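Local atomic coordinates of type III effector HopU1 (Pseudomonas syringae pv. tomato, PDB entry 3U0J), a protein that probably transfers ADP-ribose from NAD+ to arginine side chains of target proteins, as an ADP-ribosyltransferase effector secreted into plant cells. Residues 193-198 / 245-250; 218-223 / 265-270. All blocks are in the same frame, centred on the assembly; numbering follows the deposited sequence.

Contact 1 of 2, residues 193-198 / 245-250; sequences VEPAFM and PMMSEF
Methionines meet phenylalanines in two separate places where strand 192-194, the edge strand of the five-stranded mixed sheet of the ADP-ribosyltransferase fold, runs antiparallel to strand 248-257 and both chains turn into loops. Met-246 lies alongside Phe-197 and lays its CG over one face of the ring, 4.0 Å from the centroid, a CH-pi contact; its sulfur adds an oblique Met-aromatic approach. Leu-124 and Leu-151 pack against the same phenylalanine, so a broad flat ring suits this junction between the sheet and helices 116-126 and 145-162. Met-198, its CG anti to the backbone N (chi1 -157°), bends at its last torsion and meets Phe-250 tip to tip, CE against CE2. In a third patch, flexible Met-247 folds back at chi2 so that CE rests on CB and CG of Pro-195, while its SD reaches Val-193 CG1 at 3.8 Å.

Glu-194 N donates to Ser-248 O at 3.0 Å, nearly along the C=O axis, whereas the return bond from Ser-248 N to Glu-194 O is weak. Where the strands give way to loops, a water accepts from Met-198 N (2.7 Å), lies within hydrogen-bonding distance of Ala-196 O and Pro-245 O, and bonds Ser-248 OG. At the polar edge OE2 of Glu-194 forms a salt bridge with Arg-125, and its OE1 uses the anti lone pair to accept Ala-196 N at 2.7 Å.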
loop_
_atom_site.group_PDB
_atom_site.type_symbol
_atom_site.label_atom_id
_atom_site.label_comp_id
_atom_site.label_asym_id
_atom_site.label_seq_id
_atom_site.Cartn_x
_atom_site.Cartn_y
_atom_site.Cartn_z
ATOM N N VAL A 193 1.738 -2.867 14.612
ATOM C CA VAL A 193 1.756 -3.849 13.536
ATOM C C VAL A 193 0.630 -3.589 12.547
ATOM O O VAL A 193 -0.547 -3.488 12.929
ATOM C CB VAL A 193 1.614 -5.269 14.098
ATOM C CG1 VAL A 193 1.507 -6.286 12.964
ATOM C CG2 VAL A 193 2.792 -5.587 15.012
ATOM N N GLU A 194 0.995 -3.472 11.274
ATOM C CA GLU A 194 0.008 -3.256 10.212
ATOM C C GLU A 194 -0.125 -4.474 9.280
ATOM O O GLU A 194 0.777 -4.764 8.488
ATOM C CB GLU A 194 0.349 -2.006 9.404
ATOM C CG GLU A 194 -0.487 -1.882 8.145
ATOM C CD GLU A 194 -1.961 -1.792 8.454
ATOM O OE1 GLU A 194 -2.690 -2.780 8.226
ATOM O OE2 GLU A 194 -2.381 -0.729 8.953
ATOM N N PRO A 195 -1.240 -5.210 9.392
ATOM C CA PRO A 195 -1.405 -6.433 8.588
ATOM C C PRO A 195 -1.549 -6.139 7.106
ATOM O O PRO A 195 -1.216 -6.988 6.277
ATOM C CB PRO A 195 -2.700 -7.046 9.123
ATOM C CG PRO A 195 -2.821 -6.476 10.539
ATOM C CD PRO A 195 -2.234 -5.096 10.470
ATOM N N ALA A 196 -2.037 -4.954 6.759
ATOM C CA ALA A 196 -2.219 -4.625 5.350
ATOM C C ALA A 196 -0.957 -3.988 4.768
ATOM O O ALA A 196 0.070 -3.937 5.431
ATOM C CB ALA A 196 -3.423 -3.736 5.167
ATOM N N PHE A 197 -1.043 -3.509 3.530
ATOM C CA PHE A 197 0.077 -2.854 2.859
ATOM C C PHE A 197 0.158 -1.406 3.300
ATOM O O PHE A 197 -0.653 -0.603 2.851
ATOM C CB PHE A 197 -0.168 -2.867 1.341
ATOM C CG PHE A 197 -0.185 -4.233 0.744
ATOM C CD1 PHE A 197 0.992 -4.855 0.383
ATOM C CD2 PHE A 197 -1.363 -4.904 0.567
ATOM C CE1 PHE A 197 0.988 -6.129 -0.145
ATOM C CE2 PHE A 197 -1.379 -6.177 0.049
ATOM C CZ PHE A 197 -0.201 -6.790 -0.318
ATOM N N MET A 198 1.116 -1.047 4.150
ATOM C CA MET A 198 1.210 0.344 4.591
ATOM C C MET A 198 1.678 1.280 3.492
ATOM O O MET A 198 2.599 0.976 2.717
ATOM C CB MET A 198 2.096 0.526 5.812
ATOM C CG MET A 198 1.733 1.806 6.568
ATOM S SD MET A 198 2.864 2.247 7.882
ATOM C CE MET A 198 2.432 1.050 9.121
ATOM N N PRO A 245 5.516 -4.182 2.677
ATOM C CA PRO A 245 4.895 -5.507 2.546
ATOM C C PRO A 245 3.912 -5.780 3.684
ATOM O O PRO A 245 4.060 -5.176 4.740
ATOM C CB PRO A 245 6.084 -6.467 2.683
ATOM C CG PRO A 245 7.305 -5.639 2.446
ATOM C CD PRO A 245 6.966 -4.272 2.929
ATOM N N MET A 246 2.950 -6.683 3.478
ATOM C CA MET A 246 2.049 -7.140 4.544
ATOM C C MET A 246 2.793 -7.372 5.870
ATOM O O MET A 246 3.965 -7.757 5.873
ATOM C CB MET A 246 1.358 -8.449 4.139
ATOM C CG MET A 246 0.410 -8.372 2.962
ATOM S SD MET A 246 -0.101 -10.033 2.468
ATOM C CE MET A 246 1.307 -11.005 2.967
ATOM N N MET A 247 2.104 -7.157 6.992
ATOM C CA MET A 247 2.655 -7.467 8.316
ATOM C C MET A 247 3.938 -6.722 8.664
ATOM O O MET A 247 4.860 -7.299 9.253
ATOM C CB MET A 247 2.872 -8.972 8.494
ATOM C CG MET A 247 1.614 -9.705 8.942
ATOM S SD MET A 247 0.903 -9.074 10.474
ATOM C CE MET A 247 -0.803 -9.486 10.212
ATOM N N SER A 248 3.993 -5.444 8.307
ATOM C CA SER A 248 5.090 -4.596 8.737
ATOM C C SER A 248 4.949 -4.274 10.217
ATOM O O SER A 248 3.840 -4.087 10.734
ATOM C CB SER A 248 5.116 -3.311 7.931
ATOM O OG SER A 248 3.976 -2.546 8.238
ATOM N N GLU A 249 6.085 -4.194 10.893
ATOM C CA GLU A 249 6.119 -4.135 12.344
ATOM C C GLU A 249 6.973 -2.956 12.799
ATOM O O GLU A 249 8.075 -2.759 12.271
ATOM C CB GLU A 249 6.727 -5.445 12.842
ATOM C CG GLU A 249 6.120 -5.982 14.111
ATOM C CD GLU A 249 6.109 -7.504 14.169
ATOM O OE1 GLU A 249 6.105 -8.172 13.100
ATOM O OE2 GLU A 249 6.085 -8.023 15.306
ATOM N N PHE A 250 6.483 -2.180 13.772
ATOM C CA PHE A 250 7.215 -0.985 14.248
ATOM C C PHE A 250 7.307 -0.821 15.764
ATOM O O PHE A 250 6.386 -1.160 16.505
ATOM C CB PHE A 250 6.633 0.303 13.655
ATOM C CG PHE A 250 6.471 0.260 12.168
ATOM C CD1 PHE A 250 7.473 0.732 11.334
ATOM C CD2 PHE A 250 5.322 -0.277 11.599
ATOM C CE1 PHE A 250 7.334 0.677 9.962
ATOM C CE2 PHE A 250 5.179 -0.335 10.230
ATOM C CZ PHE A 250 6.188 0.144 9.408
HETATM O O HOH W 1 2.558 -2.912 5.561
#

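Contact 2 of 2, residues 218-223 / 265-270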
loop_
_atom_site.group_PDB
_atom_site.type_symbol
_atom_site.label_atom_id
_atom_site.label_comp_id
_atom_site.label_asym_id
_atom_site.label_seq_id
_atom_site.Cartn_x
_atom_site.Cartn_y
_atom_site.Cartn_z
ATOM N N ILE A 218 -3.434 12.746 13.484
ATOM C CA ILE A 218 -2.383 11.826 13.923
ATOM C C ILE A 218 -1.275 11.706 12.879
ATOM O O ILE A 218 -1.521 11.284 11.754
ATOM C CB ILE A 218 -2.964 10.445 14.211
ATOM C CG1 ILE A 218 -4.044 10.566 15.298
ATOM C CG2 ILE A 218 -1.868 9.474 14.609
ATOM C CD1 ILE A 218 -4.894 9.315 15.459
ATOM N N ALA A 219 -0.061 12.099 13.236
ATOM C CA ALA A 219 1.055 11.992 12.299
ATOM C C ALA A 219 1.990 10.865 12.689
ATOM O O ALA A 219 2.264 10.656 13.869
ATOM C CB ALA A 219 1.831 13.305 12.213
ATOM N N PHE A 220 2.486 10.149 11.691
ATOM C CA PHE A 220 3.469 9.110 11.925
ATOM C C PHE A 220 4.758 9.476 11.230
ATOM O O PHE A 220 4.783 9.704 10.018
ATOM C CB PHE A 220 2.977 7.775 11.384
ATOM C CG PHE A 220 1.880 7.167 12.188
ATOM C CD1 PHE A 220 2.161 6.346 13.253
ATOM C CD2 PHE A 220 0.556 7.411 11.880
ATOM C CE1 PHE A 220 1.137 5.772 14.003
ATOM C CE2 PHE A 220 -0.468 6.830 12.630
ATOM C CZ PHE A 220 -0.167 6.008 13.689
ATOM N N GLN A 221 5.838 9.541 11.995
ATOM C CA GLN A 221 7.132 9.771 11.401
ATOM C C GLN A 221 7.881 8.478 11.486
ATOM O O GLN A 221 8.293 8.061 12.565
ATOM C CB GLN A 221 7.882 10.851 12.142
ATOM C CG GLN A 221 9.270 11.065 11.603
ATOM C CD GLN A 221 9.998 12.114 12.387
ATOM O OE1 GLN A 221 9.528 13.252 12.507
ATOM N NE2 GLN A 221 11.150 11.744 12.939
ATOM N N ILE A 222 8.037 7.834 10.340
ATOM C CA ILE A 222 8.535 6.470 10.273
ATOM C C ILE A 222 9.904 6.447 9.623
ATOM O O ILE A 222 10.118 7.054 8.568
ATOM C CB ILE A 222 7.592 5.631 9.424
ATOM C CG1 ILE A 222 6.153 5.897 9.850
ATOM C CG2 ILE A 222 7.951 4.178 9.501
ATOM C CD1 ILE A 222 5.136 5.158 9.029
ATOM N N SER A 223 10.847 5.773 10.261
ATOM C CA SER A 223 12.117 5.534 9.611
ATOM C C SER A 223 12.185 4.057 9.234
ATOM O O SER A 223 11.976 3.166 10.069
ATOM C CB SER A 223 13.289 5.952 10.493
ATOM O OG SER A 223 13.429 5.070 11.582
ATOM N N PHE A 265 3.595 10.395 16.450
ATOM C CA PHE A 265 4.284 9.184 16.894
ATOM C C PHE A 265 5.459 8.896 15.995
ATOM O O PHE A 265 5.327 8.863 14.769
ATOM C CB PHE A 265 3.339 7.992 16.940
ATOM C CG PHE A 265 2.137 8.253 17.741
ATOM C CD1 PHE A 265 2.122 7.956 19.086
ATOM C CD2 PHE A 265 1.033 8.862 17.166
ATOM C CE1 PHE A 265 1.016 8.242 19.853
ATOM C CE2 PHE A 265 -0.084 9.143 17.911
ATOM C CZ PHE A 265 -0.096 8.834 19.266
ATOM N N VAL A 266 6.620 8.718 16.607
ATOM C CA VAL A 266 7.805 8.389 15.845
ATOM C C VAL A 266 7.935 6.893 15.834
ATOM O O VAL A 266 7.983 6.265 16.884
ATOM C CB VAL A 266 9.071 9.014 16.437
ATOM C CG1 VAL A 266 10.299 8.362 15.815
ATOM C CG2 VAL A 266 9.063 10.522 16.212
ATOM N N LEU A 267 7.962 6.333 14.630
ATOM C CA LEU A 267 8.013 4.892 14.436
ATOM C C LEU A 267 9.362 4.420 13.907
ATOM O O LEU A 267 10.051 5.143 13.199
ATOM C CB LEU A 267 6.916 4.470 13.472
ATOM C CG LEU A 267 5.626 3.982 14.119
ATOM C CD1 LEU A 267 5.158 4.943 15.172
ATOM C CD2 LEU A 267 4.562 3.767 13.054
ATOM N N SER A 268 9.727 3.193 14.246
ATOM C CA SER A 268 10.962 2.606 13.753
ATOM C C SER A 268 10.708 1.183 13.244
ATOM O O SER A 268 10.239 0.325 13.994
ATOM C CB SER A 268 12.002 2.594 14.859
ATOM O OG SER A 268 13.276 2.330 14.335
ATOM N N GLN A 269 11.006 0.940 11.969
ATOM C CA GLN A 269 10.749 -0.364 11.368
ATOM C C GLN A 269 11.664 -1.448 11.931
ATOM O O GLN A 269 12.862 -1.228 12.148
ATOM C CB GLN A 269 10.910 -0.302 9.854
ATOM C CG GLN A 269 10.457 -1.555 9.141
ATOM C CD GLN A 269 10.763 -1.522 7.653
ATOM O OE1 GLN A 269 11.662 -0.801 7.206
ATOM N NE2 GLN A 269 10.010 -2.300 6.875
ATOM N N ILE A 270 11.077 -2.619 12.156
ATOM C CA ILE A 270 11.799 -3.802 12.589
ATOM C C ILE A 270 12.129 -4.704 11.395
ATOM O O ILE A 270 11.294 -4.900 10.490
ATOM C CB ILE A 270 10.938 -4.579 13.566
ATOM C CG1 ILE A 270 10.748 -3.753 14.826
ATOM C CG2 ILE A 270 11.557 -5.929 13.893
ATOM C CD1 ILE A 270 9.748 -4.334 15.757
#
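Leu-267 leaves its strand on the face shared with Phe-220, Ile-222 and Phe-265. Its CB sits beside Ile-222 CG1 at 4.0 Å, the two side chains running the same way, and is about as far from Gln-221 O. From CG both methyls, as a forked leucine allows, turn to the same corner of Phe-220: CD1 lies at the ring edge, in plane, and CD2 approaches atom CD1 of the ring obliquely at 3.5 Å.

Strands 218-224 and 263-269 are parallel neighbours inside the mixed sheet of the ADP-ribosyltransferase fold, and the axes of the two short segments are inclined by 30°. Five backbone bonds join them, donors alternating between the strands. Phe-265 N to Ala-219 O, 2.9 Å, runs nearly along the C=O axis, whereas Leu-267 N lies above the carbonyl plane of Gln-221 O, 2.7 Å away.

At the start of the pairing Phe-265, CG anti to its carbonyl carbon (chi1 -54°), takes Ile-218 CG2 at its ring edge, 3.8 Å from CE2. Leu-182 of helix 176-188 packs on this ring and on Phe-220. The other face carries Gln-221, Val-266, Ser-223 and Ser-268, all partly exposed; the amide and hydroxyls suit contact with water, while beta-branched Val-266 suits a strand and lies alongside Gln-221. At the end of the strand, back on the side of Leu-267, the extended Gln-269 offers OE1 to Arg-226 N.

Contact 1 joins strands 192-194 and 248-257, and contact 2 joins 218-224 and 263-269; 248-257 and 263-269 are neighbours, so one sheet runs through both, their centres 12 Å apart. Phe-250 bridges them: its CE1 lies 3.6 Å from Ile-222 CG2, and its CD1 lies 3.5 Å from Gln-269 CA. A probable hydrogen bond runs between Glu-249 O and Ile-270 N, 3.0 Å apart. Met-198 leads directly into strand 199-201, which has the Ser-Thr-Thr sequence expected of the STS motif; Pro-245 follows strand 241-243, into which a glutamate-rich turn leads, as the E-x-E motif does in arginine-specific relatives, so both contacts probably lie near the NAD+ site.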